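Local coordinates for protein arabinogalactan endo-1,4-beta-galactosidase (Ignisphaera aggregans, PDB 7OSK) that probably cleaves beta-1,4-galactan chains internally, as a family 53 glycoside hydrolase, with this calcium-binding chain forming the catalytic domain of a longer archaeal protein, at residues P44-D49 against A337-G342; S329-L334 against L388-L393. All coordinates share one frame; numbering follows the deposited sequence.

Contact 1: P44-D49 against A337-G342; sequences PGLPVD and ALYEEG
Y339 packs against the backbone of G45 and the side chains of L46 and P47, holding the loop ahead of the first barrel strand against helix 324-342, the last helix before the eighth strand of the (beta/alpha)8 TIM barrel. This is a surface contact that buries 178 Å² in all, about half of it on Y339.

The apolar part centres on the tyrosine ring. P47 comes from the opposite direction and lays CD over one face, 4.0 Å from the centroid of the Y339 ring and 23° off its normal, a CH-pi contact. L46 adds a looser touch, its CD1 lying 4.2 Å from Y339 CG, while its side chain also packs on V394 and Y395. With CG anti to the backbone N (chi1 179°), the Y339 ring is carried from the helix to the loop, and the side chain touches A346 of strand 346-352 as well.

The polar part lies with backbone carbonyls. P44 O sits at the ring edge, in its plane, 3.8 Å from Y339 CE2. The phenol is the donor in a weak hydrogen bond, Y339 OH to G45 O at 2.8 Å.

Contact 2: S329-L334 against L388-L393; sequences SFIRDL and LKVFRL
R332 and V390 mark the nearest backbone approach, their CA atoms 6.4 Å apart, where helix 324-342 passes the short, loosely hydrogen-bonded helical turn at about 390-393. That turn is drawn together at K389 O, which accepts from both R392 N and L393 N. No hydrogen bond joins the two segments. Their 165 Å² of shared surface is largely I331 against V390, whose side chains meet at about a right angle.

I331 points CG2 into the fork of V390, 3.6 Å from V390 CG1 and 3.7 Å from V390 CG2. The chi1 of V390 (66°) sets CG1 between the backbone N and the carbonyl carbon and leaves CG2 anti to the backbone N, toward the backbone of R332, where V390 CG2 lies 3.7 Å from R332 N.

On the outside of the TIM barrel, the contact joins helix 324-342 to the C-terminal turn. I331 also touches Y351 of the eighth strand, and the turn packs on both, V390 against the helix and F391 against I349 and Y351. V390 CG1 lies over one face of the F391 ring, offset toward its rim, while I331 CG2 reaches the same ring obliquely, 4.2 Å from F391 CE1. R332 contributes little beyond CB, 4.0 Å from V390 CG2; its chain bends at chi2 and chi3, and the guanidinium turns back to D333 for a salt bridge.

How the contacts relate
From the N terminus, segment 44-49 comes first, just ahead of strand 51-55. The chain then builds seven of the eight barrel strands before helix 324-342, whose last turns, 337-342, close contact 1 over 287 intervening residues. The earlier part of that helix, 329-334, is already committed to contact 2, which closes a shorter loop of 53 residues running through strand 346-352 to 388-393. The segments alternate along the chain, so the two loops cross rather than nest. The centres of contacts 1 and 2 are about 12 Å apart. Both use helix 324-342, which thereby joins the entry to the barrel with its C-terminal turn near strand 346-352, the neighbour of strand 51-55 in the closed barrel.

Contact 1: P44-D49 against A337-G342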
ATOM      1  N   PRO A  44     -23.149  -6.661  -5.956  1.00 32.75           N
ATOM      2  CA  PRO A  44     -23.585  -7.458  -7.110  1.00 30.82           C
ATOM      3  C   PRO A  44     -22.591  -7.472  -8.270  1.00 30.17           C
ATOM      4  O   PRO A  44     -22.140  -6.417  -8.711  1.00 32.50           O
ATOM      5  CB  PRO A  44     -24.889  -6.771  -7.540  1.00 30.39           C
ATOM      6  CG  PRO A  44     -25.369  -6.066  -6.333  1.00 30.63           C
ATOM      7  CD  PRO A  44     -24.139  -5.624  -5.611  1.00 32.73           C
ATOM      8  N   GLY A  45     -22.258  -8.666  -8.751  1.00 29.48           N
ATOM      9  CA  GLY A  45     -21.437  -8.811  -9.939  1.00 28.61           C
ATOM     10  C   GLY A  45     -19.946  -8.703  -9.688  1.00 30.44           C
ATOM     11  O   GLY A  45     -19.157  -8.668 -10.633  1.00 30.33           O
ATOM     12  N   LEU A  46     -19.552  -8.653  -8.420  1.00 31.04           N
ATOM     13  CA  LEU A  46     -18.145  -8.504  -8.065  1.00 29.34           C
ATOM     14  C   LEU A  46     -17.348  -9.757  -8.458  1.00 27.74           C
ATOM     15  O   LEU A  46     -17.642 -10.848  -7.970  1.00 28.41           O
ATOM     16  CB  LEU A  46     -18.003  -8.231  -6.564  1.00 28.33           C
ATOM     17  CG  LEU A  46     -16.605  -7.862  -6.060  1.00 27.39           C
ATOM     18  CD1 LEU A  46     -16.110  -6.564  -6.684  1.00 25.53           C
ATOM     19  CD2 LEU A  46     -16.607  -7.750  -4.545  1.00 30.15           C
ATOM     20  N   PRO A  47     -16.342  -9.606  -9.346  1.00 27.50           N
ATOM     21  CA  PRO A  47     -15.532 -10.758  -9.776  1.00 28.53           C
ATOM     22  C   PRO A  47     -14.839 -11.478  -8.620  1.00 30.37           C
ATOM     23  O   PRO A  47     -14.458 -10.835  -7.644  1.00 31.29           O
ATOM     24  CB  PRO A  47     -14.495 -10.128 -10.712  1.00 27.99           C
ATOM     25  CG  PRO A  47     -15.119  -8.876 -11.191  1.00 27.33           C
ATOM     26  CD  PRO A  47     -15.944  -8.373 -10.052  1.00 27.35           C
ATOM     27  N   VAL A  48     -14.670 -12.793  -8.740  1.00 28.20           N
ATOM     28  CA  VAL A  48     -14.042 -13.587  -7.684  1.00 26.68           C
ATOM     29  C   VAL A  48     -12.528 -13.374  -7.618  1.00 27.81           C
ATOM     30  O   VAL A  48     -11.891 -13.745  -6.631  1.00 28.02           O
ATOM     31  CB  VAL A  48     -14.324 -15.098  -7.864  1.00 25.54           C
ATOM     32  CG1 VAL A  48     -15.799 -15.398  -7.633  1.00 25.15           C
ATOM     33  CG2 VAL A  48     -13.883 -15.580  -9.245  1.00 26.85           C
ATOM     34  N   ASP A  49     -11.962 -12.778  -8.664  1.00 28.71           N
ATOM     35  CA  ASP A  49     -10.525 -12.505  -8.725  1.00 28.95           C
ATOM     36  C   ASP A  49     -10.229 -11.029  -8.452  1.00 28.58           C
ATOM     37  O   ASP A  49      -9.126 -10.544  -8.711  1.00 27.30           O
ATOM     38  CB  ASP A  49      -9.965 -12.915 -10.089  1.00 32.95           C
ATOM     39  CG  ASP A  49     -10.696 -12.256 -11.244  1.00 40.28           C
ATOM     40  OD1 ASP A  49     -11.886 -11.909 -11.076  1.00 33.17           O
ATOM     41  OD2 ASP A  49     -10.082 -12.088 -12.320  1.00 38.51           O
ATOM     42  N   ALA A 337     -18.054   1.238  -4.971  1.00 26.38           N
ATOM     43  CA  ALA A 337     -17.829   2.461  -5.733  1.00 25.27           C
ATOM     44  C   ALA A 337     -16.797   2.242  -6.833  1.00 24.79           C
ATOM     45  O   ALA A 337     -16.965   2.716  -7.953  1.00 26.28           O
ATOM     46  CB  ALA A 337     -17.385   3.582  -4.811  1.00 24.64           C
ATOM     47  N   LEU A 338     -15.729   1.523  -6.509  1.00 23.61           N
ATOM     48  CA  LEU A 338     -14.663   1.278  -7.469  1.00 24.75           C
ATOM     49  C   LEU A 338     -15.140   0.420  -8.636  1.00 25.63           C
ATOM     50  O   LEU A 338     -14.831   0.709  -9.792  1.00 24.87           O
ATOM     51  CB  LEU A 338     -13.469   0.609  -6.785  1.00 24.55           C
ATOM     52  CG  LEU A 338     -12.310   0.221  -7.709  1.00 24.04           C
ATOM     53  CD1 LEU A 338     -11.810   1.421  -8.502  1.00 23.53           C
ATOM     54  CD2 LEU A 338     -11.176  -0.399  -6.907  1.00 22.84           C
ATOM     55  N   TYR A 339     -15.893  -0.633  -8.334  1.00 24.99           N
ATOM     56  CA  TYR A 339     -16.329  -1.573  -9.362  1.00 25.14           C
ATOM     57  C   TYR A 339     -17.478  -1.016 -10.197  1.00 25.43           C
ATOM     58  O   TYR A 339     -17.526  -1.221 -11.410  1.00 26.40           O
ATOM     59  CB  TYR A 339     -16.749  -2.904  -8.732  1.00 24.99           C
ATOM     60  CG  TYR A 339     -17.229  -3.918  -9.747  1.00 26.77           C
ATOM     61  CD1 TYR A 339     -16.438  -4.268 -10.833  1.00 27.18           C
ATOM     62  CD2 TYR A 339     -18.473  -4.526  -9.619  1.00 27.72           C
ATOM     63  CE1 TYR A 339     -16.871  -5.193 -11.767  1.00 26.99           C
ATOM     64  CE2 TYR A 339     -18.914  -5.453 -10.548  1.00 28.14           C
ATOM     65  CZ  TYR A 339     -18.110  -5.782 -11.621  1.00 27.61           C
ATOM     66  OH  TYR A 339     -18.541  -6.702 -12.550  1.00 26.14           O
ATOM     67  N   GLU A 340     -18.396  -0.311  -9.546  1.00 25.32           N
ATOM     68  CA  GLU A 340     -19.569   0.233 -10.225  1.00 27.96           C
ATOM     69  C   GLU A 340     -19.186   1.298 -11.250  1.00 27.35           C
ATOM     70  O   GLU A 340     -19.907   1.522 -12.223  1.00 25.77           O
ATOM     71  CB  GLU A 340     -20.551   0.811  -9.201  1.00 26.41           C
ATOM     72  CG  GLU A 340     -21.300  -0.256  -8.412  1.00 25.90           C
ATOM     73  CD  GLU A 340     -22.075   0.308  -7.240  1.00 25.60           C
ATOM     74  OE1 GLU A 340     -22.221   1.546  -7.163  1.00 27.55           O
ATOM     75  OE2 GLU A 340     -22.537  -0.489  -6.395  1.00 26.75           O
ATOM     76  N   GLU A 341     -18.047   1.946 -11.024  1.00 27.39           N
ATOM     77  CA  GLU A 341     -17.547   2.979 -11.924  1.00 28.25           C
ATOM     78  C   GLU A 341     -16.381   2.456 -12.756  1.00 27.65           C
ATOM     79  O   GLU A 341     -16.285   2.730 -13.953  1.00 25.50           O
ATOM     80  CB  GLU A 341     -17.102   4.210 -11.133  1.00 28.31           C
ATOM     81  CG  GLU A 341     -18.089   4.670 -10.073  1.00 28.52           C
ATOM     82  CD  GLU A 341     -19.341   5.294 -10.655  1.00 31.47           C
ATOM     83  OE1 GLU A 341     -19.488   5.305 -11.896  1.00 33.04           O
ATOM     84  OE2 GLU A 341     -20.177   5.787  -9.866  1.00 30.70           O
ATOM     85  N   GLY A 342     -15.492   1.710 -12.108  1.00 27.67           N
ATOM     86  CA  GLY A 342     -14.318   1.171 -12.766  1.00 26.35           C
ATOM     87  C   GLY A 342     -14.664   0.142 -13.823  1.00 26.57           C
ATOM     88  O   GLY A 342     -13.891  -0.077 -14.757  1.00 25.36           O
TER

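Contact 2: S329-L334 against L388-L393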
ATOM      1  N   SER A 329     -18.475  -0.743   6.690  1.00 27.73           N
ATOM      2  CA  SER A 329     -19.379  -0.067   5.766  1.00 25.58           C
ATOM      3  C   SER A 329     -18.589   0.727   4.734  1.00 25.74           C
ATOM      4  O   SER A 329     -18.925   0.736   3.550  1.00 26.08           O
ATOM      5  CB  SER A 329     -20.334   0.858   6.522  1.00 25.70           C
ATOM      6  OG  SER A 329     -21.150   0.126   7.420  1.00 24.52           O
ATOM      7  N   PHE A 330     -17.533   1.392   5.191  1.00 25.59           N
ATOM      8  CA  PHE A 330     -16.683   2.170   4.302  1.00 26.68           C
ATOM      9  C   PHE A 330     -15.974   1.287   3.276  1.00 26.16           C
ATOM     10  O   PHE A 330     -15.935   1.620   2.091  1.00 26.40           O
ATOM     11  CB  PHE A 330     -15.649   2.960   5.105  1.00 25.66           C
ATOM     12  CG  PHE A 330     -14.449   3.367   4.301  1.00 25.30           C
ATOM     13  CD1 PHE A 330     -14.575   4.258   3.248  1.00 27.43           C
ATOM     14  CD2 PHE A 330     -13.196   2.857   4.593  1.00 22.75           C
ATOM     15  CE1 PHE A 330     -13.474   4.631   2.501  1.00 26.11           C
ATOM     16  CE2 PHE A 330     -12.090   3.229   3.851  1.00 24.50           C
ATOM     17  CZ  PHE A 330     -12.231   4.117   2.804  1.00 24.28           C
ATOM     18  N   ILE A 331     -15.420   0.167   3.732  1.00 23.75           N
ATOM     19  CA  ILE A 331     -14.667  -0.726   2.854  1.00 24.91           C
ATOM     20  C   ILE A 331     -15.564  -1.329   1.777  1.00 26.44           C
ATOM     21  O   ILE A 331     -15.209  -1.331   0.596  1.00 27.15           O
ATOM     22  CB  ILE A 331     -13.987  -1.863   3.646  1.00 25.39           C
ATOM     23  CG1 ILE A 331     -12.912  -1.288   4.571  1.00 25.27           C
ATOM     24  CG2 ILE A 331     -13.365  -2.893   2.695  1.00 25.29           C
ATOM     25  CD1 ILE A 331     -12.274  -2.311   5.500  1.00 25.99           C
ATOM     26  N   ARG A 332     -16.716  -1.853   2.184  1.00 27.19           N
ATOM     27  CA  ARG A 332     -17.668  -2.427   1.239  1.00 27.07           C
ATOM     28  C   ARG A 332     -18.084  -1.393   0.198  1.00 26.28           C
ATOM     29  O   ARG A 332     -18.198  -1.708  -0.989  1.00 28.31           O
ATOM     30  CB  ARG A 332     -18.903  -2.959   1.969  1.00 28.60           C
ATOM     31  CG  ARG A 332     -19.945  -3.615   1.060  1.00 30.12           C
ATOM     32  CD  ARG A 332     -21.310  -2.945   1.195  1.00 31.33           C
ATOM     33  NE  ARG A 332     -21.425  -1.730   0.387  1.00 29.02           N
ATOM     34  CZ  ARG A 332     -22.121  -1.628  -0.745  1.00 28.91           C
ATOM     35  NH1 ARG A 332     -22.788  -2.666  -1.237  1.00 29.17           N
ATOM     36  NH2 ARG A 332     -22.155  -0.472  -1.393  1.00 27.57           N
ATOM     37  N   ASP A 333     -18.302  -0.159   0.644  1.00 23.93           N
ATOM     38  CA  ASP A 333     -18.758   0.907  -0.240  1.00 27.07           C
ATOM     39  C   ASP A 333     -17.650   1.372  -1.183  1.00 26.55           C
ATOM     40  O   ASP A 333     -17.924   1.827  -2.294  1.00 24.26           O
ATOM     41  CB  ASP A 333     -19.286   2.088   0.579  1.00 28.13           C
ATOM     42  CG  ASP A 333     -20.593   1.771   1.284  1.00 27.21           C
ATOM     43  OD1 ASP A 333     -21.217   0.741   0.954  1.00 28.22           O
ATOM     44  OD2 ASP A 333     -21.000   2.555   2.166  1.00 25.99           O
ATOM     45  N   LEU A 334     -16.401   1.250  -0.742  1.00 28.48           N
ATOM     46  CA  LEU A 334     -15.262   1.594  -1.586  1.00 29.33           C
ATOM     47  C   LEU A 334     -15.098   0.553  -2.691  1.00 26.98           C
ATOM     48  O   LEU A 334     -14.852   0.899  -3.848  1.00 25.15           O
ATOM     49  CB  LEU A 334     -13.981   1.697  -0.756  1.00 30.80           C
ATOM     50  CG  LEU A 334     -12.751   2.245  -1.489  1.00 27.68           C
ATOM     51  CD1 LEU A 334     -12.948   3.709  -1.858  1.00 26.11           C
ATOM     52  CD2 LEU A 334     -11.499   2.073  -0.643  1.00 25.20           C
ATOM     53  N   LEU A 388     -13.189  -7.746   9.374  1.00 28.20           N
ATOM     54  CA  LEU A 388     -12.199  -8.350   8.491  1.00 27.40           C
ATOM     55  C   LEU A 388     -12.881  -9.261   7.478  1.00 27.16           C
ATOM     56  O   LEU A 388     -12.285  -9.634   6.470  1.00 27.69           O
ATOM     57  CB  LEU A 388     -11.163  -9.134   9.303  1.00 27.29           C
ATOM     58  CG  LEU A 388      -9.989  -9.756   8.541  1.00 24.74           C
ATOM     59  CD1 LEU A 388      -9.182  -8.709   7.785  1.00 24.83           C
ATOM     60  CD2 LEU A 388      -9.097 -10.522   9.498  1.00 26.19           C
ATOM     61  N   LYS A 389     -14.136  -9.610   7.750  1.00 28.45           N
ATOM     62  CA  LYS A 389     -14.915 -10.462   6.857  1.00 29.37           C
ATOM     63  C   LYS A 389     -15.509  -9.667   5.699  1.00 28.34           C
ATOM     64  O   LYS A 389     -16.267 -10.206   4.892  1.00 28.68           O
ATOM     65  CB  LYS A 389     -16.039 -11.159   7.627  1.00 31.54           C
ATOM     66  CG  LYS A 389     -15.570 -12.046   8.762  1.00 32.75           C
ATOM     67  CD  LYS A 389     -16.754 -12.600   9.536  1.00 35.61           C
ATOM     68  CE  LYS A 389     -16.308 -13.494  10.679  1.00 39.02           C
ATOM     69  NZ  LYS A 389     -17.466 -13.976  11.483  1.00 39.10           N
ATOM     70  N   VAL A 390     -15.174  -8.384   5.623  1.00 27.73           N
ATOM     71  CA  VAL A 390     -15.706  -7.528   4.571  1.00 27.76           C
ATOM     72  C   VAL A 390     -15.198  -7.986   3.207  1.00 26.19           C
ATOM     73  O   VAL A 390     -15.883  -7.833   2.199  1.00 26.33           O
ATOM     74  CB  VAL A 390     -15.327  -6.045   4.805  1.00 27.77           C
ATOM     75  CG1 VAL A 390     -13.819  -5.843   4.679  1.00 26.49           C
ATOM     76  CG2 VAL A 390     -16.078  -5.137   3.839  1.00 27.09           C
ATOM     77  N   PHE A 391     -14.001  -8.564   3.182  1.00 26.93           N
ATOM     78  CA  PHE A 391     -13.401  -9.039   1.937  1.00 27.09           C
ATOM     79  C   PHE A 391     -13.966 -10.394   1.499  1.00 29.73           C
ATOM     80  O   PHE A 391     -13.508 -10.974   0.513  1.00 27.66           O
ATOM     81  CB  PHE A 391     -11.884  -9.144   2.090  1.00 25.97           C
ATOM     82  CG  PHE A 391     -11.236  -7.890   2.605  1.00 26.75           C
ATOM     83  CD1 PHE A 391     -10.876  -6.874   1.737  1.00 25.53           C
ATOM     84  CD2 PHE A 391     -10.981  -7.730   3.956  1.00 26.93           C
ATOM     85  CE1 PHE A 391     -10.279  -5.723   2.205  1.00 25.01           C
ATOM     86  CE2 PHE A 391     -10.381  -6.577   4.430  1.00 26.07           C
ATOM     87  CZ  PHE A 391     -10.031  -5.573   3.553  1.00 23.89           C
ATOM     88  N   ARG A 392     -14.951 -10.895   2.242  1.00 28.59           N
ATOM     89  CA  ARG A 392     -15.595 -12.169   1.931  1.00 28.35           C
ATOM     90  C   ARG A 392     -17.107 -11.985   1.849  1.00 29.84           C
ATOM     91  O   ARG A 392     -17.781 -12.632   1.046  1.00 31.43           O
ATOM     92  CB  ARG A 392     -15.243 -13.217   2.990  1.00 31.28           C
ATOM     93  CG  ARG A 392     -15.783 -14.617   2.718  1.00 30.89           C
ATOM     94  CD  ARG A 392     -15.656 -15.491   3.956  1.00 31.85           C
ATOM     95  NE  ARG A 392     -16.559 -15.057   5.021  1.00 35.08           N
ATOM     96  CZ  ARG A 392     -16.493 -15.473   6.283  1.00 39.65           C
ATOM     97  NH1 ARG A 392     -15.558 -16.335   6.661  1.00 36.48           N
ATOM     98  NH2 ARG A 392     -17.365 -15.018   7.174  1.00 39.70           N
ATOM     99  N   LEU A 393     -17.631 -11.093   2.682  1.00 29.35           N
ATOM    100  CA  LEU A 393     -19.067 -10.872   2.768  1.00 29.36           C
ATOM    101  C   LEU A 393     -19.580  -9.947   1.665  1.00 31.07           C
ATOM    102  O   LEU A 393     -20.787  -9.736   1.535  1.00 32.47           O
ATOM    103  CB  LEU A 393     -19.422 -10.300   4.141  1.00 29.18           C
ATOM    104  CG  LEU A 393     -19.242 -11.253   5.324  1.00 27.17           C
ATOM    105  CD1 LEU A 393     -19.447 -10.514   6.634  1.00 29.16           C
ATOM    106  CD2 LEU A 393     -20.197 -12.433   5.223  1.00 29.70           C
TER